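DUF4595 domain-containing protein (Bacteroides vulgatus, PDB 3TZG) is of unknown function but folds as a porin-like beta barrel. Local coordinates at residues Q48-Q53 / N65-I70; E77-C82 / D94-Y99; S110-T115 / K122-K127. One frame throughout, in Å; residues are numbered along the deposited sequence.

Contact 1 of 3, residues Q48-Q53 / N65-I70; sequences QITIGQ and NVTFQI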
loop_
_atom_site.group_PDB
_atom_site.type_symbol
_atom_site.label_atom_id
_atom_site.label_comp_id
_atom_site.label_asym_id
_atom_site.label_seq_id
_atom_site.Cartn_x
_atom_site.Cartn_y
_atom_site.Cartn_z
ATOM N N GLN A 48 -8.189 -12.190 13.640
ATOM C CA GLN A 48 -7.531 -12.283 12.339
ATOM C C GLN A 48 -8.360 -11.728 11.178
ATOM O O GLN A 48 -9.601 -11.752 11.203
ATOM C CB GLN A 48 -7.190 -13.737 12.000
ATOM C CG GLN A 48 -6.218 -14.406 12.959
ATOM C CD GLN A 48 -5.834 -15.781 12.501
ATOM O OE1 GLN A 48 -6.435 -16.361 11.596
ATOM N NE2 GLN A 48 -4.826 -16.342 13.140
ATOM N N ILE A 49 -7.636 -11.243 10.151
ATOM C CA ILE A 49 -8.133 -10.764 8.869
ATOM C C ILE A 49 -7.355 -11.530 7.826
ATOM O O ILE A 49 -6.126 -11.528 7.873
ATOM C CB ILE A 49 -8.042 -9.220 8.690
ATOM C CG1 ILE A 49 -8.736 -8.465 9.850
ATOM C CG2 ILE A 49 -8.614 -8.792 7.313
ATOM C CD1 ILE A 49 -8.534 -7.000 9.849
ATOM N N THR A 50 -8.048 -12.251 6.941
ATOM C CA THR A 50 -7.382 -13.032 5.903
ATOM C C THR A 50 -7.842 -12.530 4.584
ATOM O O THR A 50 -9.054 -12.479 4.345
ATOM C CB THR A 50 -7.621 -14.550 6.061
ATOM O OG1 THR A 50 -7.168 -14.976 7.350
ATOM C CG2 THR A 50 -6.907 -15.377 4.981
ATOM N N ILE A 51 -6.881 -12.155 3.727
ATOM C CA ILE A 51 -7.145 -11.669 2.374
ATOM C C ILE A 51 -6.686 -12.760 1.371
ATOM O O ILE A 51 -5.533 -13.167 1.432
ATOM C CB ILE A 51 -6.466 -10.293 2.160
ATOM C CG1 ILE A 51 -7.183 -9.211 3.029
ATOM C CG2 ILE A 51 -6.488 -9.913 0.683
ATOM C CD1 ILE A 51 -6.470 -7.869 3.245
ATOM N N GLY A 52 -7.605 -13.250 0.520
ATOM C CA GLY A 52 -7.370 -14.310 -0.472
ATOM C C GLY A 52 -6.361 -14.021 -1.587
ATOM O O GLY A 52 -5.436 -13.209 -1.410
ATOM N N GLN A 53 -6.539 -14.690 -2.772
ATOM C CA GLN A 53 -5.657 -14.609 -3.966
ATOM C C GLN A 53 -5.704 -13.220 -4.684
ATOM O O GLN A 53 -6.784 -12.652 -4.860
ATOM C CB GLN A 53 -6.047 -15.716 -4.984
ATOM C CG GLN A 53 -5.194 -15.813 -6.273
ATOM C CD GLN A 53 -3.816 -16.425 -6.105
ATOM O OE1 GLN A 53 -3.637 -17.472 -5.466
ATOM N NE2 GLN A 53 -2.824 -15.851 -6.777
ATOM N N ASN A 65 -2.030 -14.965 -0.687
ATOM C CA ASN A 65 -2.827 -14.699 0.526
ATOM C C ASN A 65 -1.991 -13.991 1.595
ATOM O O ASN A 65 -0.768 -14.063 1.572
ATOM C CB ASN A 65 -3.444 -15.982 1.140
ATOM C CG ASN A 65 -2.451 -16.953 1.734
ATOM O OD1 ASN A 65 -1.986 -16.799 2.884
ATOM N ND2 ASN A 65 -2.168 -18.014 0.987
ATOM N N VAL A 66 -2.672 -13.372 2.566
ATOM C CA VAL A 66 -2.070 -12.712 3.718
ATOM C C VAL A 66 -3.040 -12.861 4.916
ATOM O O VAL A 66 -4.248 -12.707 4.760
ATOM C CB VAL A 66 -1.652 -11.223 3.461
ATOM C CG1 VAL A 66 -2.808 -10.371 2.933
ATOM C CG2 VAL A 66 -1.027 -10.590 4.705
ATOM N N THR A 67 -2.503 -13.193 6.090
ATOM C CA THR A 67 -3.296 -13.258 7.305
ATOM C C THR A 67 -2.677 -12.237 8.248
ATOM O O THR A 67 -1.468 -12.259 8.457
ATOM C CB THR A 67 -3.379 -14.692 7.864
ATOM O OG1 THR A 67 -3.862 -15.568 6.841
ATOM C CG2 THR A 67 -4.274 -14.791 9.115
ATOM N N PHE A 68 -3.486 -11.294 8.736
ATOM C CA PHE A 68 -3.065 -10.263 9.689
ATOM C C PHE A 68 -3.522 -10.609 11.076
ATOM O O PHE A 68 -4.681 -11.002 11.257
ATOM C CB PHE A 68 -3.619 -8.881 9.320
ATOM C CG PHE A 68 -3.140 -8.283 8.031
ATOM C CD1 PHE A 68 -2.021 -7.463 8.003
ATOM C CD2 PHE A 68 -3.859 -8.463 6.856
ATOM C CE1 PHE A 68 -1.592 -6.881 6.812
ATOM C CE2 PHE A 68 -3.440 -7.869 5.667
ATOM C CZ PHE A 68 -2.296 -7.096 5.653
ATOM N N GLN A 69 -2.643 -10.424 12.059
ATOM C CA GLN A 69 -2.974 -10.639 13.460
ATOM C C GLN A 69 -3.243 -9.284 14.073
ATOM O O GLN A 69 -2.367 -8.406 14.051
ATOM C CB GLN A 69 -1.856 -11.402 14.190
ATOM C CG GLN A 69 -2.340 -12.212 15.381
ATOM C CD GLN A 69 -3.191 -13.384 14.946
ATOM O OE1 GLN A 69 -2.945 -14.027 13.896
ATOM N NE2 GLN A 69 -4.192 -13.700 15.765
ATOM N N ILE A 70 -4.486 -9.098 14.552
ATOM C CA ILE A 70 -4.989 -7.844 15.125
ATOM C C ILE A 70 -4.913 -7.930 16.643
ATOM O O ILE A 70 -5.370 -8.907 17.240
ATOM C CB ILE A 70 -6.443 -7.531 14.626
ATOM C CG1 ILE A 70 -6.609 -7.704 13.088
ATOM C CG2 ILE A 70 -6.954 -6.183 15.127
ATOM C CD1 ILE A 70 -5.637 -6.920 12.155
#
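Four backbone hydrogen bonds tie strand 48-51 to strand 65-70 in antiparallel fashion, the segment axes running 166° apart. They come in two reciprocal pairs, Ile49 with Phe68 and Ile51 with Val66. The straightest is Phe68 N to Ile49 O, 2.8 Å long and aimed nearly along the carbonyl axis. Thr50 and Thr67 face each other between these pairs as a non-hydrogen-bonded pair.

Apolar contacts fill the face that carries the isoleucines. The methyl CD1 of Ile49 meets CD1 of Ile70 at 3.7 Å, and CB of Ile51 rests on Val66 CG1 at the same distance. Ile51 CD1 reaches the edge of the Phe68 ring, 3.9 Å from CE2, while Val66 CG2 lies over one ring face near its rim. Branched and aromatic residues suit this side, which is turned toward a packed interior.

Polar residues take the opposite face. Thr50 and Thr67 stand side by side, their OG1 atoms 3.4 Å apart in a weak hydrogen bond. Gln48 runs extended, and its NE2 gives a weak bond to Gln69 OE1, whose chain bends at chi2 (69°) to meet it; the two amide planes stand 78° apart. An alanine here, lacking the amide, would give up the bond to Gln69 and the contact with Thr67 CG2, and would probably let the Gln69 side chain move more freely.

Strand 40-45 flanks the first strand and strand 74-85 the second. Helix 181-188 covers the apolar face, with Phe185 against Ile51 and Tyr186 against Phe68, and Leu191 touches both Ile49 and Phe68.

Contact 2 of 3, residues E77-C82 / D94-Y99; sequences ESRARC and DKQTVY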
loop_
_atom_site.group_PDB
_atom_site.type_symbol
_atom_site.label_atom_id
_atom_site.label_comp_id
_atom_site.label_asym_id
_atom_site.label_seq_id
_atom_site.Cartn_x
_atom_site.Cartn_y
_atom_site.Cartn_z
ATOM N N GLU A 77 1.296 -8.105 13.426
ATOM C CA GLU A 77 2.132 -8.992 12.609
ATOM C C GLU A 77 1.305 -9.635 11.503
ATOM O O GLU A 77 0.083 -9.714 11.637
ATOM C CB GLU A 77 2.764 -10.070 13.503
ATOM C CG GLU A 77 1.724 -10.809 14.304
ATOM C CD GLU A 77 2.241 -11.794 15.312
ATOM O OE1 GLU A 77 2.597 -12.918 14.894
ATOM O OE2 GLU A 77 2.128 -11.502 16.525
ATOM N N SER A 78 1.954 -10.089 10.413
ATOM C CA SER A 78 1.257 -10.747 9.287
ATOM C C SER A 78 2.134 -11.821 8.630
ATOM O O SER A 78 3.370 -11.756 8.732
ATOM C CB SER A 78 0.831 -9.737 8.225
ATOM O OG SER A 78 1.930 -9.350 7.408
ATOM N N ARG A 79 1.490 -12.803 7.958
ATOM C CA ARG A 79 2.164 -13.839 7.195
ATOM C C ARG A 79 1.497 -13.927 5.844
ATOM O O ARG A 79 0.265 -13.991 5.764
ATOM C CB ARG A 79 2.214 -15.200 7.905
ATOM C CG ARG A 79 3.248 -16.093 7.232
ATOM C CD ARG A 79 3.758 -17.242 8.047
ATOM N NE ARG A 79 4.896 -17.810 7.332
ATOM C CZ ARG A 79 5.655 -18.796 7.788
ATOM N NH1 ARG A 79 5.398 -19.349 8.967
ATOM N NH2 ARG A 79 6.678 -19.240 7.068
ATOM N N ALA A 80 2.312 -13.904 4.781
ATOM C CA ALA A 80 1.825 -13.937 3.412
ATOM C C ALA A 80 2.566 -14.932 2.562
ATOM O O ALA A 80 3.751 -15.210 2.785
ATOM C CB ALA A 80 1.965 -12.561 2.795
ATOM N N ARG A 81 1.852 -15.482 1.585
ATOM C CA ARG A 81 2.416 -16.352 0.569
ATOM C C ARG A 81 2.375 -15.556 -0.708
ATOM O O ARG A 81 1.329 -15.008 -1.045
ATOM C CB ARG A 81 1.701 -17.707 0.471
ATOM C CG ARG A 81 2.327 -18.590 -0.603
ATOM C CD ARG A 81 2.147 -20.057 -0.325
ATOM N NE ARG A 81 2.887 -20.455 0.868
ATOM C CZ ARG A 81 2.914 -21.688 1.355
ATOM N NH1 ARG A 81 2.258 -22.665 0.745
ATOM N NH2 ARG A 81 3.605 -21.955 2.454
ATOM N N CYS A 82 3.517 -15.417 -1.376
ATOM C CA CYS A 82 3.606 -14.601 -2.580
ATOM C C CYS A 82 4.672 -15.118 -3.520
ATOM O O CYS A 82 5.457 -15.991 -3.164
ATOM C CB CYS A 82 3.900 -13.158 -2.193
ATOM S SG CYS A 82 5.462 -12.937 -1.315
ATOM N N ASP A 94 7.579 -17.178 1.316
ATOM C CA ASP A 94 6.835 -16.963 2.538
ATOM C C ASP A 94 7.345 -15.680 3.162
ATOM O O ASP A 94 8.557 -15.516 3.347
ATOM C CB ASP A 94 6.894 -18.153 3.504
ATOM C CG ASP A 94 5.582 -18.929 3.478
ATOM O OD1 ASP A 94 4.509 -18.322 3.814
ATOM O OD2 ASP A 94 5.608 -20.122 3.104
ATOM N N LYS A 95 6.408 -14.733 3.402
ATOM C CA LYS A 95 6.698 -13.426 3.975
ATOM C C LYS A 95 6.201 -13.340 5.418
ATOM O O LYS A 95 5.029 -13.591 5.696
ATOM C CB LYS A 95 6.063 -12.322 3.125
ATOM C CG LYS A 95 6.479 -10.917 3.532
ATOM C CD LYS A 95 5.678 -9.905 2.741
ATOM C CE LYS A 95 6.000 -8.484 3.063
ATOM N NZ LYS A 95 5.299 -7.539 2.171
ATOM N N GLN A 96 7.111 -12.994 6.324
ATOM C CA GLN A 96 6.823 -12.786 7.738
ATOM C C GLN A 96 7.037 -11.319 8.096
ATOM O O GLN A 96 8.151 -10.799 7.980
ATOM C CB GLN A 96 7.678 -13.687 8.609
ATOM C CG GLN A 96 7.156 -15.073 8.724
ATOM C CD GLN A 96 8.071 -15.988 9.491
ATOM O OE1 GLN A 96 9.206 -15.660 9.829
ATOM N NE2 GLN A 96 7.595 -17.176 9.770
ATOM N N THR A 97 5.979 -10.658 8.529
ATOM C CA THR A 97 6.063 -9.238 8.827
ATOM C C THR A 97 5.572 -8.931 10.241
ATOM O O THR A 97 4.660 -9.602 10.746
ATOM C CB THR A 97 5.234 -8.466 7.782
ATOM O OG1 THR A 97 5.829 -8.697 6.511
ATOM C CG2 THR A 97 5.205 -6.973 8.043
ATOM N N VAL A 98 6.178 -7.888 10.849
ATOM C CA VAL A 98 5.813 -7.341 12.148
ATOM C C VAL A 98 5.641 -5.820 11.989
ATOM O O VAL A 98 6.388 -5.165 11.259
ATOM C CB VAL A 98 6.789 -7.710 13.298
ATOM C CG1 VAL A 98 6.663 -9.184 13.653
ATOM C CG2 VAL A 98 8.243 -7.329 12.979
ATOM N N TYR A 99 4.596 -5.289 12.633
ATOM C CA TYR A 99 4.211 -3.865 12.643
ATOM C C TYR A 99 4.470 -3.290 14.060
ATOM O O TYR A 99 3.978 -3.851 15.043
ATOM C CB TYR A 99 2.723 -3.714 12.213
ATOM C CG TYR A 99 2.406 -4.378 10.884
ATOM C CD1 TYR A 99 2.734 -3.764 9.682
ATOM C CD2 TYR A 99 1.814 -5.635 10.832
ATOM C CE1 TYR A 99 2.519 -4.399 8.461
ATOM C CE2 TYR A 99 1.556 -6.267 9.608
ATOM C CZ TYR A 99 1.923 -5.652 8.424
ATOM O OH TYR A 99 1.718 -6.265 7.199
#
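Asp94 draws in two arginines of strand 77-82. Its OD2 takes a hydrogen bond and salt bridge from Arg81 NH2 at 2.8 Å, through the syn lone pair and close to the guanidinium plane. Its OD1 lies 3.6 Å from Arg79 NE, a looser salt bridge with guanidinium and carboxylate planes 72° apart. Arg79 stretches out beside Gln96, whose NE2 sits 3.1 Å above the centre of the guanidinium plane, two donors without a hydrogen bond. Charged and amide groups suit this more exposed side.

On the other face, Ser78 OG and Tyr99 OH share a hydrogen bond of 3.1 Å. OG reaches it from the crowded position between backbone N and carbonyl carbon (chi1 78°). Ala80 CB meets Lys95 CB, a small residue beside a long one.

These side chains ride on an antiparallel beta hairpin of the barrel wall, strands 74-85 and 90-102. Ser78 with Thr97 and Ala80 with Lys95 each exchange two backbone hydrogen bonds; the straightest, Lys95 N to Ala80 O, measures 2.8 Å. Farther out, the extended Lys95 carries its NZ to a salt bridge with Asp182, Thr97 OG1 is hydrogen-bonded to Ser110 OG, and the Tyr99 ring stacks with Tyr186 of helix 181-188.

Contact 3 of 3, residues S110-T115 / K122-K127; sequences SDYRAT and KKVQGK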
loop_
_atom_site.group_PDB
_atom_site.type_symbol
_atom_site.label_atom_id
_atom_site.label_comp_id
_atom_site.label_asym_id
_atom_site.label_seq_id
_atom_site.Cartn_x
_atom_site.Cartn_y
_atom_site.Cartn_z
ATOM N N SER A 110 9.929 -6.942 7.267
ATOM C CA SER A 110 9.550 -8.173 6.563
ATOM C C SER A 110 10.727 -9.051 6.223
ATOM O O SER A 110 11.798 -8.565 5.849
ATOM C CB SER A 110 8.824 -7.851 5.268
ATOM O OG SER A 110 7.607 -7.159 5.508
ATOM N N ASP A 111 10.517 -10.359 6.344
ATOM C CA ASP A 111 11.500 -11.367 5.975
ATOM C C ASP A 111 10.872 -12.309 5.005
ATOM O O ASP A 111 9.770 -12.823 5.248
ATOM C CB ASP A 111 12.069 -12.108 7.182
ATOM C CG ASP A 111 13.203 -11.346 7.797
ATOM O OD1 ASP A 111 14.291 -11.341 7.201
ATOM O OD2 ASP A 111 12.982 -10.688 8.847
ATOM N N TYR A 112 11.549 -12.462 3.861
ATOM C CA TYR A 112 11.167 -13.325 2.763
ATOM C C TYR A 112 12.033 -14.555 2.710
ATOM O O TYR A 112 13.249 -14.436 2.585
ATOM C CB TYR A 112 11.289 -12.569 1.448
ATOM C CG TYR A 112 10.265 -11.489 1.214
ATOM C CD1 TYR A 112 9.069 -11.771 0.560
ATOM C CD2 TYR A 112 10.554 -10.162 1.495
ATOM C CE1 TYR A 112 8.158 -10.766 0.247
ATOM C CE2 TYR A 112 9.659 -9.142 1.174
ATOM C CZ TYR A 112 8.457 -9.451 0.557
ATOM O OH TYR A 112 7.561 -8.456 0.245
ATOM N N ARG A 113 11.411 -15.736 2.802
ATOM C CA ARG A 113 12.041 -17.055 2.691
ATOM C C ARG A 113 11.331 -17.904 1.622
ATOM O O ARG A 113 10.126 -17.779 1.436
ATOM C CB ARG A 113 12.014 -17.790 4.033
ATOM C CG ARG A 113 13.046 -17.376 5.074
ATOM C CD ARG A 113 12.520 -17.937 6.368
ATOM N NE ARG A 113 13.212 -17.587 7.598
ATOM C CZ ARG A 113 13.002 -18.220 8.752
ATOM N NH1 ARG A 113 12.163 -19.249 8.813
ATOM N NH2 ARG A 113 13.653 -17.857 9.842
ATOM N N ALA A 114 12.071 -18.784 0.943
ATOM C CA ALA A 114 11.482 -19.687 -0.036
ATOM C C ALA A 114 10.630 -20.721 0.690
ATOM O O ALA A 114 11.041 -21.193 1.755
ATOM C CB ALA A 114 12.570 -20.349 -0.850
ATOM N N THR A 115 9.414 -21.016 0.167
ATOM C CA THR A 115 8.494 -22.002 0.764
ATOM C C THR A 115 9.140 -23.409 0.769
ATOM O O THR A 115 9.047 -24.145 1.755
ATOM C CB THR A 115 7.150 -22.036 0.012
ATOM O OG1 THR A 115 7.371 -22.498 -1.322
ATOM C CG2 THR A 115 6.447 -20.701 -0.017
ATOM N N LYS A 122 15.121 -12.225 0.991
ATOM C CA LYS A 122 15.043 -10.765 1.088
ATOM C C LYS A 122 14.568 -10.265 2.461
ATOM O O LYS A 122 13.696 -10.873 3.094
ATOM C CB LYS A 122 14.031 -10.293 0.030
ATOM C CG LYS A 122 14.149 -8.871 -0.434
ATOM C CD LYS A 122 13.062 -8.608 -1.490
ATOM C CE LYS A 122 12.832 -7.143 -1.822
ATOM N NZ LYS A 122 14.041 -6.486 -2.394
ATOM N N LYS A 123 15.124 -9.121 2.888
ATOM C CA LYS A 123 14.726 -8.389 4.091
ATOM C C LYS A 123 14.344 -6.973 3.682
ATOM O O LYS A 123 15.083 -6.331 2.937
ATOM C CB LYS A 123 15.844 -8.393 5.149
ATOM C CG LYS A 123 15.369 -8.037 6.546
ATOM C CD LYS A 123 16.511 -7.970 7.521
ATOM C CE LYS A 123 15.992 -7.696 8.921
ATOM N NZ LYS A 123 17.086 -7.486 9.926
ATOM N N VAL A 124 13.168 -6.508 4.102
ATOM C CA VAL A 124 12.699 -5.140 3.823
ATOM C C VAL A 124 12.365 -4.474 5.158
ATOM O O VAL A 124 11.677 -5.077 5.993
ATOM C CB VAL A 124 11.514 -5.074 2.845
ATOM C CG1 VAL A 124 11.231 -3.634 2.454
ATOM C CG2 VAL A 124 11.768 -5.932 1.596
ATOM N N GLN A 125 12.916 -3.266 5.393
ATOM C CA GLN A 125 12.714 -2.513 6.633
ATOM C C GLN A 125 12.211 -1.120 6.299
ATOM O O GLN A 125 12.915 -0.345 5.674
ATOM C CB GLN A 125 14.009 -2.454 7.450
ATOM C CG GLN A 125 14.563 -3.815 7.824
ATOM C CD GLN A 125 15.881 -3.675 8.510
ATOM O OE1 GLN A 125 15.960 -3.734 9.735
ATOM N NE2 GLN A 125 16.947 -3.468 7.740
ATOM N N GLY A 126 10.990 -0.815 6.700
ATOM C CA GLY A 126 10.386 0.464 6.380
ATOM C C GLY A 126 10.023 1.253 7.599
ATOM O O GLY A 126 9.490 0.686 8.555
ATOM N N LYS A 127 10.281 2.578 7.544
ATOM C CA LYS A 127 9.979 3.555 8.582
ATOM C C LYS A 127 9.027 4.591 8.021
ATOM O O LYS A 127 9.375 5.236 7.045
ATOM C CB LYS A 127 11.278 4.207 9.080
ATOM C CG LYS A 127 11.128 4.966 10.381
ATOM C CD LYS A 127 12.419 5.692 10.748
ATOM C CE LYS A 127 12.237 6.493 12.014
ATOM N NZ LYS A 127 13.420 7.343 12.301
#
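Main-chain bonding carries most of this contact. Ser110 and Val124 exchange two hydrogen bonds, and Ser110 N to Val124 O, at 2.9 Å, is almost perfectly straight (177°). Tyr112 N binds Lys122 O at 2.8 Å, nearly along the carbonyl axis, whereas the return bond from Lys122 N to Tyr112 O is weak.

Van der Waals contacts centre on Tyr112. Its ring edge meets Lys122 O in plane, its CD2 lies 3.8 Å from Lys122 CB, and its CE2 reaches Val124 CG2 at 3.9 Å. A tyrosine suits this buried place because its ring packs on the aliphatic neighbours while its hydroxyl reaches Asp179 for a hydrogen bond. Lys122 likewise lends its methylene root to the ring and sends its ammonium group to a salt bridge with Glu145.

The other face carries the charged pair Asp111 and Lys123. Asp111 OD1 lies 3.5 Å from Lys123 CG, the two chains side by side and pointing the same way. The opposite charges do not touch, Asp111 OD2 and Lys123 NZ being 5.3 Å apart, so any attraction is probably modest.

Strands 105-114 and 120-130 thus form an antiparallel beta hairpin, the repeating unit of an up-and-down beta barrel such as this porin-like fold.

Contacts 1, 2 and 3 follow in series along the chain, each pairing the two strands of one hairpin. Contact 2 adjoins both others, probably through hydrogen bonds from Gln69 N to Glu77 O and from Asp94 N to Arg113 O. Contacts 1 and 3 do not touch, their centres about 17 Å apart. All three are partly buried, with an inward side and a more exposed one. The inward side packs aliphatics and phenylalanine in contact 1 but grows more polar in contacts 2 and 3, where serine, tyrosine and lysine stand among Ala80 and Val124. The exposed side holds amides and hydroxyls in contact 1, a salt-bridge network in contact 2 and a loosely spaced charge pair in contact 3.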